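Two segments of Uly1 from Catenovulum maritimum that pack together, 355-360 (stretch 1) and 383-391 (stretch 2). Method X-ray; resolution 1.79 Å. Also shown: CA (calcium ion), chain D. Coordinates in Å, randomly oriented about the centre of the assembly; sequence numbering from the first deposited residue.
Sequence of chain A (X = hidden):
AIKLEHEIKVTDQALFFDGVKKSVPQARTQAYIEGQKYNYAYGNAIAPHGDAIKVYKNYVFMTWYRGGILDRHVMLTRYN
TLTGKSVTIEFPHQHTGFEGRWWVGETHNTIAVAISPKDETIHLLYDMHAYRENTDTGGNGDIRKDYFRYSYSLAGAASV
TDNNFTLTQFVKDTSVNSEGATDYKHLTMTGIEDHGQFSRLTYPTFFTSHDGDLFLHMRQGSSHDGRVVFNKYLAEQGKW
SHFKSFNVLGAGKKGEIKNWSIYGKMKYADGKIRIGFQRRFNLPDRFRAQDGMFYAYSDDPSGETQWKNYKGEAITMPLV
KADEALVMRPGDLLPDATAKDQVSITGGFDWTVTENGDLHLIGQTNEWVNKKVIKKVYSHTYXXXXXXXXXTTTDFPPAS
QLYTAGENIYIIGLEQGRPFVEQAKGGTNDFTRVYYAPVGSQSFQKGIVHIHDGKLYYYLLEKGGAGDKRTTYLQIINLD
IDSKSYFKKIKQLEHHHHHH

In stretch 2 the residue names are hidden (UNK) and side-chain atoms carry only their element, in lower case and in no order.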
# COMPACT_ATOMS: atom_id res chain seq x y z
N GLU A 355 -16.45 11.33 6.15
CA GLU A 355 -17.09 12.42 5.42
C GLU A 355 -17.65 13.51 6.33
O GLU A 355 -18.06 14.56 5.83
CB GLU A 355 -18.22 11.87 4.53
CG GLU A 355 -19.45 11.47 5.32
CD GLU A 355 -20.60 11.01 4.43
OE1 GLU A 355 -20.37 10.73 3.24
OE2 GLU A 355 -21.74 10.94 4.94
N ASN A 356 -17.67 13.29 7.65
CA ASN A 356 -18.07 14.31 8.61
C ASN A 356 -16.89 14.88 9.37
O ASN A 356 -17.07 15.59 10.36
CB ASN A 356 -19.11 13.74 9.57
CG ASN A 356 -20.36 13.32 8.86
OD1 ASN A 356 -20.73 13.95 7.89
ND2 ASN A 356 -20.98 12.22 9.30
N GLY A 357 -15.67 14.60 8.91
CA GLY A 357 -14.51 15.22 9.51
C GLY A 357 -14.00 14.53 10.75
O GLY A 357 -13.09 15.06 11.39
N ASP A 358 -14.58 13.38 11.12
CA ASP A 358 -14.08 12.61 12.25
C ASP A 358 -12.72 12.03 11.92
O ASP A 358 -12.56 11.33 10.92
CB ASP A 358 -15.03 11.46 12.62
CG ASP A 358 -16.49 11.89 12.66
OD1 ASP A 358 -16.84 12.74 13.51
OD2 ASP A 358 -17.29 11.37 11.85
N LEU A 359 -11.75 12.29 12.78
CA LEU A 359 -10.38 11.81 12.59
C LEU A 359 -10.17 10.58 13.45
O LEU A 359 -10.47 10.60 14.65
CB LEU A 359 -9.38 12.90 12.97
CG LEU A 359 -7.93 12.45 13.18
CD1 LEU A 359 -7.34 12.01 11.86
CD2 LEU A 359 -7.10 13.58 13.81
N HIS A 360 -9.62 9.52 12.86
CA HIS A 360 -9.41 8.24 13.53
C HIS A 360 -8.03 7.70 13.18
O HIS A 360 -7.67 7.67 12.00
CB HIS A 360 -10.48 7.22 13.10
CG HIS A 360 -11.85 7.58 13.57
ND1 HIS A 360 -12.37 7.13 14.77
CD2 HIS A 360 -12.81 8.36 13.02
CE1 HIS A 360 -13.58 7.62 14.94
NE2 HIS A 360 -13.87 8.36 13.89
N UNK A 383 -11.10 11.95 17.04
CA UNK A 383 -11.56 13.31 17.29
C UNK A 383 -12.86 13.48 16.51
O UNK A 383 -12.86 13.43 15.28
n UNK A 383 -9.62 17.84 17.32
c UNK A 383 -9.98 16.80 16.57
c UNK A 383 -10.87 15.76 17.23
c UNK A 383 -10.51 14.33 16.85
o UNK A 383 -9.63 16.68 15.40
N UNK A 384 -13.96 13.67 17.23
CA UNK A 384 -15.25 13.79 16.57
C UNK A 384 -15.35 15.13 15.84
O UNK A 384 -15.04 16.19 16.41
n UNK A 384 -21.32 13.20 18.31
c UNK A 384 -17.78 13.78 16.97
c UNK A 384 -18.86 13.37 17.96
c UNK A 384 -16.38 13.66 17.59
c UNK A 384 -20.24 13.67 17.40
N UNK A 385 -15.76 15.08 14.56
CA UNK A 385 -16.05 16.26 13.74
C UNK A 385 -14.86 17.22 13.64
O UNK A 385 -15.05 18.41 13.39
c UNK A 385 -17.29 17.00 14.27
N UNK A 386 -13.64 16.72 13.82
CA UNK A 386 -12.45 17.51 13.60
C UNK A 386 -12.17 18.57 14.65
O UNK A 386 -11.35 19.46 14.41
N UNK A 387 -12.84 18.50 15.80
CA UNK A 387 -12.74 19.51 16.85
C UNK A 387 -12.76 18.83 18.22
O UNK A 387 -13.14 17.66 18.36
c UNK A 387 -13.68 21.48 15.59
c UNK A 387 -15.23 19.90 16.77
c UNK A 387 -13.87 20.56 16.79
N UNK A 388 -12.36 19.59 19.23
CA UNK A 388 -12.40 19.09 20.59
C UNK A 388 -11.22 18.20 20.93
O UNK A 388 -10.21 18.13 20.23
N UNK A 389 -11.39 17.48 22.04
CA UNK A 389 -10.30 16.68 22.59
C UNK A 389 -9.98 15.49 21.68
O UNK A 389 -10.88 14.89 21.08
c UNK A 389 -9.86 15.11 26.19
o UNK A 389 -8.96 14.70 26.95
c UNK A 389 -9.48 15.58 24.78
o UNK A 389 -11.06 15.14 26.54
c UNK A 389 -10.65 16.18 24.00
N UNK A 390 -8.69 15.20 21.53
CA UNK A 390 -8.26 13.95 20.94
C UNK A 390 -8.38 12.87 22.01
O UNK A 390 -7.71 12.95 23.04
c UNK A 390 -4.89 14.26 18.98
c UNK A 390 -6.81 14.03 20.47
c UNK A 390 -6.40 14.39 19.06
c UNK A 390 -7.10 13.48 18.05
N UNK A 391 -9.22 11.87 21.78
CA UNK A 391 -9.40 10.76 22.70
C UNK A 391 -8.55 9.60 22.23
O UNK A 391 -8.62 9.21 21.06
c UNK A 391 -13.22 11.13 23.39
c UNK A 391 -10.87 10.34 22.79
c UNK A 391 -11.74 11.49 23.33
c UNK A 391 -11.02 9.09 23.67
CA CA D . -22.10 15.93 7.42
O HOH W 1 -20.59 15.86 5.44
O HOH W 2 -21.89 15.98 9.99
O HOH W 3 -23.91 14.51 8.25

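Position 383 carries three side-chain carbons in an unbranched run, the third bonded to one oxygen and one nitrogen: a terminal amide two carbons beyond CB, hence glutamine. Q383 pairs antiparallel with L359: its N donates to L359 O at 2.8 Å (153°), and its O accepts from L359 N at 3.0 Å (159°). The two side chains share one face of the sheet, with Q383 CB 4.3 Å from L359 CB.

Position 384 has four carbons in a row ending in nitrogen, which identifies lysine. All four chi angles of K384 are t, so the chain is fully extended, and CA-to-CB points away from stretch 1. Its CA nevertheless lies 3.6 Å from D358 OD1.

Position 385 has a single side-chain carbon and is therefore alanine. The contact is made chiefly by backbone: A385 N donates to D358 OD1 at 2.8 Å (155°), and A385 CA approaches N356 O at 3.6 Å, a CA-H...O contact with an angle of 166° at the hydrogen.

Position 386 has no side-chain atoms: glycine. Its phi of 73° favours that residue, and an ideal CB would sit a tight 3.3 Å from G357 O. The G386 N to G357 O distance of 3.0 Å is short, but the angle is too poor for a hydrogen bond.

Position 387 shows one carbon carrying two more, the beta-branched pattern of valine. V387 does not touch stretch 1; its N donates to K384 O at 3.2 Å, tying the turn together.

Position 388 again lacks side-chain atoms and has phi 81°, so it is glycine. Q383 NE2 donates to G388 O at 3.0 Å (170°), a second tie within the turn.

Position 389 has three carbons, the third bearing two oxygens: a carboxylate at glutamate length. E389 is out of reach of stretch 1.

Position 390 has four carbons forked at the second, the pattern of leucine. The end of L390 comes nearer than its CB direction suggests, placing CD2 4.2 Å from L359 CD2.

Position 391 has four carbons forked at the first, with one arm two carbons long: isoleucine, also out of reach.

The contact, burying 289 Å² in total, is anchored by the reciprocal L359–Q383 bonds and extended by D358, whose carboxylate receives the A385 amide. L359 and L390 add an apolar touch. Beyond this pairing, N356 turns its side-chain end away from stretch 2 and binds calcium through OD1 at 2.5 Å from the CA ion, while its backbone O faces A385.

Stretch 2 383-391: QKAGVGELI
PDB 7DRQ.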